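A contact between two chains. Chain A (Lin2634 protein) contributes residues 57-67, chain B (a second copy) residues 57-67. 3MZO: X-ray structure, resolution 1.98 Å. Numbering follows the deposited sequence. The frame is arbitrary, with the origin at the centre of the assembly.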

ATOM      1  N   ASN A  57      26.329  26.631 -12.414  1.00 31.05           N
ATOM      2  CA  ASN A  57      25.466  27.471 -11.591  1.00 30.59           C
ATOM      3  C   ASN A  57      24.627  26.522 -10.706  1.00 28.68           C
ATOM      4  O   ASN A  57      23.605  25.963 -11.150  1.00 28.20           O
ATOM      5  CB  ASN A  57      24.573  28.336 -12.496  1.00 30.12           C
ATOM      6  CG  ASN A  57      23.636  29.249 -11.726  1.00 33.76           C
ATOM      7  OD1 ASN A  57      23.315  29.022 -10.549  1.00 29.97           O
ATOM      8  ND2 ASN A  57      23.194  30.320 -12.402  1.00 32.02           N
ATOM      9  N   TRP A  58      25.055  26.358  -9.461  1.00 28.25           N
ATOM     10  CA  TRP A  58      24.462  25.350  -8.597  1.00 30.04           C
ATOM     11  C   TRP A  58      23.017  25.627  -8.195  1.00 28.39           C
ATOM     12  O   TRP A  58      22.183  24.703  -8.138  1.00 26.59           O
ATOM     13  CB  TRP A  58      25.366  25.109  -7.400  1.00 31.69           C
ATOM     14  CG  TRP A  58      26.565  24.295  -7.804  1.00 30.86           C
ATOM     15  CD1 TRP A  58      27.816  24.776  -8.123  1.00 31.37           C
ATOM     16  CD2 TRP A  58      26.628  22.872  -7.972  1.00 29.48           C
ATOM     17  NE1 TRP A  58      28.637  23.735  -8.458  1.00 30.41           N
ATOM     18  CE2 TRP A  58      27.951  22.558  -8.370  1.00 29.44           C
ATOM     19  CE3 TRP A  58      25.699  21.826  -7.827  1.00 25.56           C
ATOM     20  CZ2 TRP A  58      28.378  21.233  -8.613  1.00 29.10           C
ATOM     21  CZ3 TRP A  58      26.115  20.526  -8.069  1.00 30.06           C
ATOM     22  CH2 TRP A  58      27.457  20.241  -8.462  1.00 30.75           C
ATOM     23  N   ARG A  59      22.691  26.894  -7.948  1.00 25.24           N
ATOM     24  CA  ARG A  59      21.315  27.228  -7.677  1.00 26.93           C
ATOM     25  C   ARG A  59      20.406  26.824  -8.841  1.00 27.95           C
ATOM     26  O   ARG A  59      19.327  26.245  -8.641  1.00 25.15           O
ATOM     27  CB  ARG A  59      21.141  28.704  -7.370  1.00 27.52           C
ATOM     28  CG  ARG A  59      19.750  29.009  -6.859  1.00 27.22           C
ATOM     29  CD  ARG A  59      19.596  30.496  -6.520  1.00 28.82           C
ATOM     30  NE  ARG A  59      18.299  30.773  -5.893  1.00 25.33           N
ATOM     31  CZ  ARG A  59      17.894  31.982  -5.510  1.00 30.85           C
ATOM     32  NH1 ARG A  59      18.688  33.028  -5.680  1.00 31.18           N
ATOM     33  NH2 ARG A  59      16.707  32.141  -4.925  1.00 25.41           N
ATOM     34  N   ALA A  60      20.812  27.175 -10.055  1.00 27.29           N
ATOM     35  CA  ALA A  60      20.076  26.740 -11.256  1.00 25.58           C
ATOM     36  C   ALA A  60      20.009  25.194 -11.416  1.00 23.60           C
ATOM     37  O   ALA A  60      18.962  24.649 -11.744  1.00 24.91           O
ATOM     38  CB  ALA A  60      20.637  27.418 -12.527  1.00 26.32           C
ATOM     39  N   LEU A  61      21.108  24.486 -11.179  1.00 22.71           N
ATOM     40  CA  LEU A  61      21.123  23.030 -11.308  1.00 22.03           C
ATOM     41  C   LEU A  61      20.035  22.414 -10.378  1.00 21.64           C
ATOM     42  O   LEU A  61      19.164  21.637 -10.815  1.00 20.26           O
ATOM     43  CB  LEU A  61      22.530  22.478 -10.977  1.00 22.26           C
ATOM     44  CG  LEU A  61      22.716  20.953 -11.020  1.00 22.30           C
ATOM     45  CD1 LEU A  61      24.195  20.580 -11.270  1.00 20.81           C
ATOM     46  CD2 LEU A  61      22.212  20.241  -9.752  1.00 18.14           C
ATOM     47  N   TYR A  62      20.073  22.837  -9.124  1.00 19.99           N
ATOM     48  CA  TYR A  62      19.249  22.264  -8.078  1.00 21.04           C
ATOM     49  C   TYR A  62      17.802  22.697  -8.232  1.00 21.89           C
ATOM     50  O   TYR A  62      16.905  21.853  -8.168  1.00 19.50           O
ATOM     51  CB  TYR A  62      19.776  22.634  -6.689  1.00 19.80           C
ATOM     52  CG  TYR A  62      20.888  21.757  -6.144  1.00 20.84           C
ATOM     53  CD1 TYR A  62      20.656  20.417  -5.786  1.00 26.66           C
ATOM     54  CD2 TYR A  62      22.146  22.285  -5.887  1.00 18.29           C
ATOM     55  CE1 TYR A  62      21.659  19.638  -5.231  1.00 18.62           C
ATOM     56  CE2 TYR A  62      23.167  21.508  -5.358  1.00 23.70           C
ATOM     57  CZ  TYR A  62      22.936  20.200  -5.032  1.00 22.43           C
ATOM     58  OH  TYR A  62      23.939  19.432  -4.472  1.00 19.13           O
ATOM     59  N   GLU A  63      17.557  23.986  -8.524  1.00 20.21           N
ATOM     60  CA  GLU A  63      16.182  24.407  -8.660  1.00 22.14           C
ATOM     61  C   GLU A  63      15.486  23.789  -9.860  1.00 21.20           C
ATOM     62  O   GLU A  63      14.288  23.543  -9.804  1.00 21.50           O
ATOM     63  CB  GLU A  63      16.018  25.944  -8.660  1.00 25.94           C
ATOM     64  CG  GLU A  63      16.376  26.625  -9.977  1.00 27.48           C
ATOM     65  CD  GLU A  63      16.641  28.132  -9.827  1.00 34.75           C
ATOM     66  OE1 GLU A  63      16.467  28.717  -8.716  1.00 31.13           O
ATOM     67  OE2 GLU A  63      17.067  28.713 -10.840  1.00 30.73           O
ATOM     68  N   LYS A  64      16.191  23.610 -10.967  1.00 20.65           N
ATOM     69  CA  LYS A  64      15.581  22.999 -12.127  1.00 22.87           C
ATOM     70  C   LYS A  64      15.167  21.578 -11.800  1.00 20.98           C
ATOM     71  O   LYS A  64      14.042  21.172 -12.092  1.00 19.57           O
ATOM     72  CB  LYS A  64      16.513  23.041 -13.355  1.00 24.34           C
ATOM     73  CG  LYS A  64      16.646  24.426 -14.021  1.00 23.55           C
ATOM     74  CD  LYS A  64      17.848  24.479 -14.983  1.00 27.58           C
ATOM     75  CE  LYS A  64      18.007  25.848 -15.636  1.00 25.05           C
ATOM     76  NZ  LYS A  64      16.797  26.126 -16.443  1.00 23.75           N
ATOM     77  N   ALA A  65      16.071  20.834 -11.185  1.00 19.36           N
ATOM     78  CA  ALA A  65      15.858  19.409 -10.880  1.00 18.38           C
ATOM     79  C   ALA A  65      14.760  19.213  -9.825  1.00 19.47           C
ATOM     80  O   ALA A  65      13.795  18.440 -10.019  1.00 21.78           O
ATOM     81  CB  ALA A  65      17.197  18.757 -10.430  1.00 16.05           C
ATOM     82  N   LEU A  66      14.845  19.969  -8.743  1.00 20.27           N
ATOM     83  CA  LEU A  66      13.895  19.790  -7.649  1.00 17.94           C
ATOM     84  C   LEU A  66      12.445  20.103  -8.003  1.00 18.20           C
ATOM     85  O   LEU A  66      11.510  19.432  -7.554  1.00 20.45           O
ATOM     86  CB  LEU A  66      14.332  20.646  -6.459  1.00 17.15           C
ATOM     87  CG  LEU A  66      13.534  20.462  -5.177  1.00 20.45           C
ATOM     88  CD1 LEU A  66      13.917  19.116  -4.572  1.00 19.75           C
ATOM     89  CD2 LEU A  66      13.790  21.578  -4.207  1.00 18.21           C
ATOM     90  N   ASN A  67      12.242  21.142  -8.799  1.00 20.46           N
ATOM     91  CA  ASN A  67      10.915  21.651  -9.055  1.00 19.01           C
ATOM     92  C   ASN A  67      10.278  21.255 -10.393  1.00 21.27           C
ATOM     93  O   ASN A  67       9.156  21.619 -10.651  1.00 20.90           O
ATOM     94  CB  ASN A  67      10.943  23.158  -8.985  1.00 21.17           C
ATOM     95  CG  ASN A  67      11.540  23.652  -7.694  1.00 26.68           C
ATOM     96  OD1 ASN A  67      10.973  23.434  -6.633  1.00 22.06           O
ATOM     97  ND2 ASN A  67      12.703  24.276  -7.775  1.00 22.05           N
TER
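Chain B (57-67) NWRALYEKALN

The centre of this contact is a tyrosine packed on its own symmetry mate. Y62(A) and Y62(B) meet across an exact two-fold axis with their CA atoms 6.9 Å apart, and each CA-to-CB bond points toward the other chain. The rings lie near parallel, planes at 14°, but are slid so far, with centroids 5.0 Å apart, that they barely overlap. What each ring covers instead is the neighbour's first side-chain carbon: Y62(B) CB sits 3.4 Å from the centroid of the Y62(A) ring, over its face, and Y62(A) CB does the same to the Y62(B) ring. With chi1 at -84° (m), Y62(A) is a knob in a hole formed by R59(B), Y62(B), E63(B) and L66(B), and Y62(B) fits the matching hole on chain A.

Chain B runs through this region as a helix from W58(B), as chain A does from W58(A). The two run in broadly the same direction, their N-to-C vectors 37° apart and their axes 8.9 Å apart at closest approach. They splay toward the C-terminal end: the CA atoms of W58(A) and R59(B) are 5.4 Å apart, those of L66(A) and L66(B) 9.5 Å. At the wider end the leucine reaches the tyrosine ring edge, L66(B) CD2 lying 4.2 Å from Y62(A) CE1, with the two-fold-related pair, L66(A) CD2 and Y62(B) CE1, also 4.2 Å apart.

At the narrow end the packing changes character. R59(B), with its CA-to-CB bond sideways and chi1 to chi3 all t, brings its end in over chain A and lays its guanidinium flat on the W58(A) indole, planes at 9° and centres 3.7 Å apart. The closest pair is W58(A) CZ2 to R59(B) CZ, 3.2 Å, while R59(B) CD stands 3.5 Å from the centroid of the five-membered ring. The CD methylene and the guanidinium thus lie over the same indole face, while NE remains free to donate to water, and R59(A) repeats this on W58(B).

The polar edge is bridged by water, with no direct hydrogen bond between the stretches. Y62(A) OH passes 3.6 Å from E63(B) CB and accepts from water 2 at 2.7 Å; the same water donates to E63(B) OE1 at 2.8 Å and accepts from R59(B) NE at 3.0 Å. Water 1 joins Y62(B) OH to R59(A) and E63(A) in the same way. Within chain B, R59(B) NE and E63(B) OE1 form only a long salt bridge, 3.9 Å, with the oxygen well out of the guanidinium plane, so the water makes the directed contacts. Beyond the contact, N57(B) OD1 caps the helix by accepting from A60(B) N at 3.1 Å.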

ATOM      1  N   ASN B  57      24.894  30.605   0.334  1.00 31.05           N
ATOM      2  CA  ASN B  57      25.655  29.650  -0.464  1.00 30.59           C
ATOM      3  C   ASN B  57      24.664  28.555  -0.918  1.00 28.68           C
ATOM      4  O   ASN B  57      24.348  27.619  -0.158  1.00 28.20           O
ATOM      5  CB  ASN B  57      26.796  29.064   0.381  1.00 30.12           C
ATOM      6  CG  ASN B  57      27.648  28.055  -0.368  1.00 33.76           C
ATOM      7  OD1 ASN B  57      27.230  27.456  -1.371  1.00 29.97           O
ATOM      8  ND2 ASN B  57      28.884  27.871   0.120  1.00 32.02           N
ATOM      9  N   TRP B  58      24.194  28.671  -2.153  1.00 28.25           N
ATOM     10  CA  TRP B  58      23.117  27.814  -2.624  1.00 30.04           C
ATOM     11  C   TRP B  58      23.494  26.344  -2.774  1.00 28.39           C
ATOM     12  O   TRP B  58      22.696  25.445  -2.446  1.00 26.59           O
ATOM     13  CB  TRP B  58      22.519  28.398  -3.893  1.00 31.69           C
ATOM     14  CG  TRP B  58      21.655  29.584  -3.568  1.00 30.86           C
ATOM     15  CD1 TRP B  58      22.021  30.911  -3.630  1.00 31.37           C
ATOM     16  CD2 TRP B  58      20.300  29.564  -3.095  1.00 29.48           C
ATOM     17  NE1 TRP B  58      20.972  31.697  -3.241  1.00 30.41           N
ATOM     18  CE2 TRP B  58      19.902  30.912  -2.915  1.00 29.44           C
ATOM     19  CE3 TRP B  58      19.379  28.543  -2.804  1.00 25.56           C
ATOM     20  CZ2 TRP B  58      18.610  31.272  -2.468  1.00 29.10           C
ATOM     21  CZ3 TRP B  58      18.112  28.892  -2.361  1.00 30.06           C
ATOM     22  CH2 TRP B  58      17.739  30.261  -2.196  1.00 30.75           C
ATOM     23  N   ARG B  59      24.716  26.077  -3.232  1.00 25.24           N
ATOM     24  CA  ARG B  59      25.165  24.708  -3.285  1.00 26.93           C
ATOM     25  C   ARG B  59      25.132  24.060  -1.898  1.00 27.95           C
ATOM     26  O   ARG B  59      24.672  22.919  -1.735  1.00 25.15           O
ATOM     27  CB  ARG B  59      26.557  24.594  -3.879  1.00 27.52           C
ATOM     28  CG  ARG B  59      26.932  23.152  -4.150  1.00 27.22           C
ATOM     29  CD  ARG B  59      28.326  23.050  -4.781  1.00 28.82           C
ATOM     30  NE  ARG B  59      28.637  21.672  -5.176  1.00 25.33           N
ATOM     31  CZ  ARG B  59      29.785  21.294  -5.734  1.00 30.85           C
ATOM     32  NH1 ARG B  59      30.729  22.190  -5.974  1.00 31.18           N
ATOM     33  NH2 ARG B  59      29.976  20.022  -6.084  1.00 25.41           N
ATOM     34  N   ALA B  60      25.668  24.761  -0.907  1.00 27.29           N
ATOM     35  CA  ALA B  60      25.589  24.285   0.487  1.00 25.58           C
ATOM     36  C   ALA B  60      24.131  24.127   1.006  1.00 23.60           C
ATOM     37  O   ALA B  60      23.807  23.141   1.657  1.00 24.91           O
ATOM     38  CB  ALA B  60      26.432  25.176   1.427  1.00 26.32           C
ATOM     39  N   LEU B  61      23.251  25.080   0.718  1.00 22.71           N
ATOM     40  CA  LEU B  61      21.863  25.002   1.171  1.00 22.03           C
ATOM     41  C   LEU B  61      21.219  23.682   0.650  1.00 21.64           C
ATOM     42  O   LEU B  61      20.669  22.872   1.421  1.00 20.26           O
ATOM     43  CB  LEU B  61      21.074  26.244   0.694  1.00 22.26           C
ATOM     44  CG  LEU B  61      19.579  26.307   1.046  1.00 22.30           C
ATOM     45  CD1 LEU B  61      19.073  27.767   1.066  1.00 20.81           C
ATOM     46  CD2 LEU B  61      18.695  25.469   0.105  1.00 18.14           C
ATOM     47  N   TYR B  62      21.367  23.468  -0.649  1.00 19.99           N
ATOM     48  CA  TYR B  62      20.707  22.381  -1.345  1.00 21.04           C
ATOM     49  C   TYR B  62      21.348  21.049  -1.001  1.00 21.89           C
ATOM     50  O   TYR B  62      20.635  20.094  -0.685  1.00 19.50           O
ATOM     51  CB  TYR B  62      20.711  22.605  -2.859  1.00 19.80           C
ATOM     52  CG  TYR B  62      19.602  23.486  -3.405  1.00 20.84           C
ATOM     53  CD1 TYR B  62      18.260  23.066  -3.391  1.00 26.66           C
ATOM     54  CD2 TYR B  62      19.895  24.691  -4.028  1.00 18.29           C
ATOM     55  CE1 TYR B  62      17.258  23.847  -3.947  1.00 18.62           C
ATOM     56  CE2 TYR B  62      18.899  25.496  -4.562  1.00 23.70           C
ATOM     57  CZ  TYR B  62      17.594  25.088  -4.526  1.00 22.43           C
ATOM     58  OH  TYR B  62      16.602  25.868  -5.088  1.00 19.13           O
ATOM     59  N   GLU B  63      22.691  20.986  -0.967  1.00 20.21           N
ATOM     60  CA  GLU B  63      23.308  19.719  -0.653  1.00 22.14           C
ATOM     61  C   GLU B  63      23.046  19.267   0.773  1.00 21.20           C
ATOM     62  O   GLU B  63      22.955  18.071   1.021  1.00 21.50           O
ATOM     63  CB  GLU B  63      24.821  19.689  -0.971  1.00 25.94           C
ATOM     64  CG  GLU B  63      25.703  20.394   0.053  1.00 27.48           C
ATOM     65  CD  GLU B  63      27.099  20.744  -0.488  1.00 34.75           C
ATOM     66  OE1 GLU B  63      27.463  20.370  -1.644  1.00 31.13           O
ATOM     67  OE2 GLU B  63      27.814  21.437   0.256  1.00 30.73           O
ATOM     68  N   LYS B  64      23.007  20.189   1.723  1.00 20.65           N
ATOM     69  CA  LYS B  64      22.732  19.811   3.091  1.00 22.87           C
ATOM     70  C   LYS B  64      21.341  19.216   3.191  1.00 20.98           C
ATOM     71  O   LYS B  64      21.156  18.157   3.791  1.00 19.57           O
ATOM     72  CB  LYS B  64      22.901  20.999   4.060  1.00 24.34           C
ATOM     73  CG  LYS B  64      24.363  21.397   4.349  1.00 23.55           C
ATOM     74  CD  LYS B  64      24.452  22.787   5.007  1.00 27.58           C
ATOM     75  CE  LYS B  64      25.893  23.205   5.283  1.00 25.05           C
ATOM     76  NZ  LYS B  64      26.488  22.240   6.236  1.00 23.75           N
ATOM     77  N   ALA B  65      20.374  19.890   2.590  1.00 19.36           N
ATOM     78  CA  ALA B  65      18.958  19.494   2.669  1.00 18.38           C
ATOM     79  C   ALA B  65      18.697  18.171   1.935  1.00 19.47           C
ATOM     80  O   ALA B  65      18.115  17.216   2.493  1.00 21.78           O
ATOM     81  CB  ALA B  65      18.057  20.635   2.116  1.00 16.05           C
ATOM     82  N   LEU B  66      19.197  18.069   0.715  1.00 20.27           N
ATOM     83  CA  LEU B  66      18.925  16.883  -0.091  1.00 17.94           C
ATOM     84  C   LEU B  66      19.493  15.584   0.471  1.00 18.20           C
ATOM     85  O   LEU B  66      18.873  14.518   0.389  1.00 20.45           O
ATOM     86  CB  LEU B  66      19.454  17.107  -1.509  1.00 17.15           C
ATOM     87  CG  LEU B  66      19.119  16.024  -2.524  1.00 20.45           C
ATOM     88  CD1 LEU B  66      17.639  16.144  -2.870  1.00 19.75           C
ATOM     89  CD2 LEU B  66      19.969  16.144  -3.755  1.00 18.21           C
ATOM     90  N   ASN B  67      20.690  15.656   1.032  1.00 20.46           N
ATOM     91  CA  ASN B  67      21.411  14.470   1.432  1.00 19.01           C
ATOM     92  C   ASN B  67      21.386  14.125   2.925  1.00 21.27           C
ATOM     93  O   ASN B  67      21.940  13.127   3.318  1.00 20.90           O
ATOM     94  CB  ASN B  67      22.855  14.608   1.015  1.00 21.17           C
ATOM     95  CG  ASN B  67      22.991  14.932  -0.449  1.00 26.68           C
ATOM     96  OD1 ASN B  67      22.638  14.122  -1.294  1.00 22.06           O
ATOM     97  ND2 ASN B  67      23.459  16.131  -0.753  1.00 22.05           N
TER
HETATM   98  O   HOH W   1      16.409  28.461  -5.923  1.00 25.85           O
HETATM   99  O   HOH W   2      26.650  19.653  -4.232  1.00 25.85           O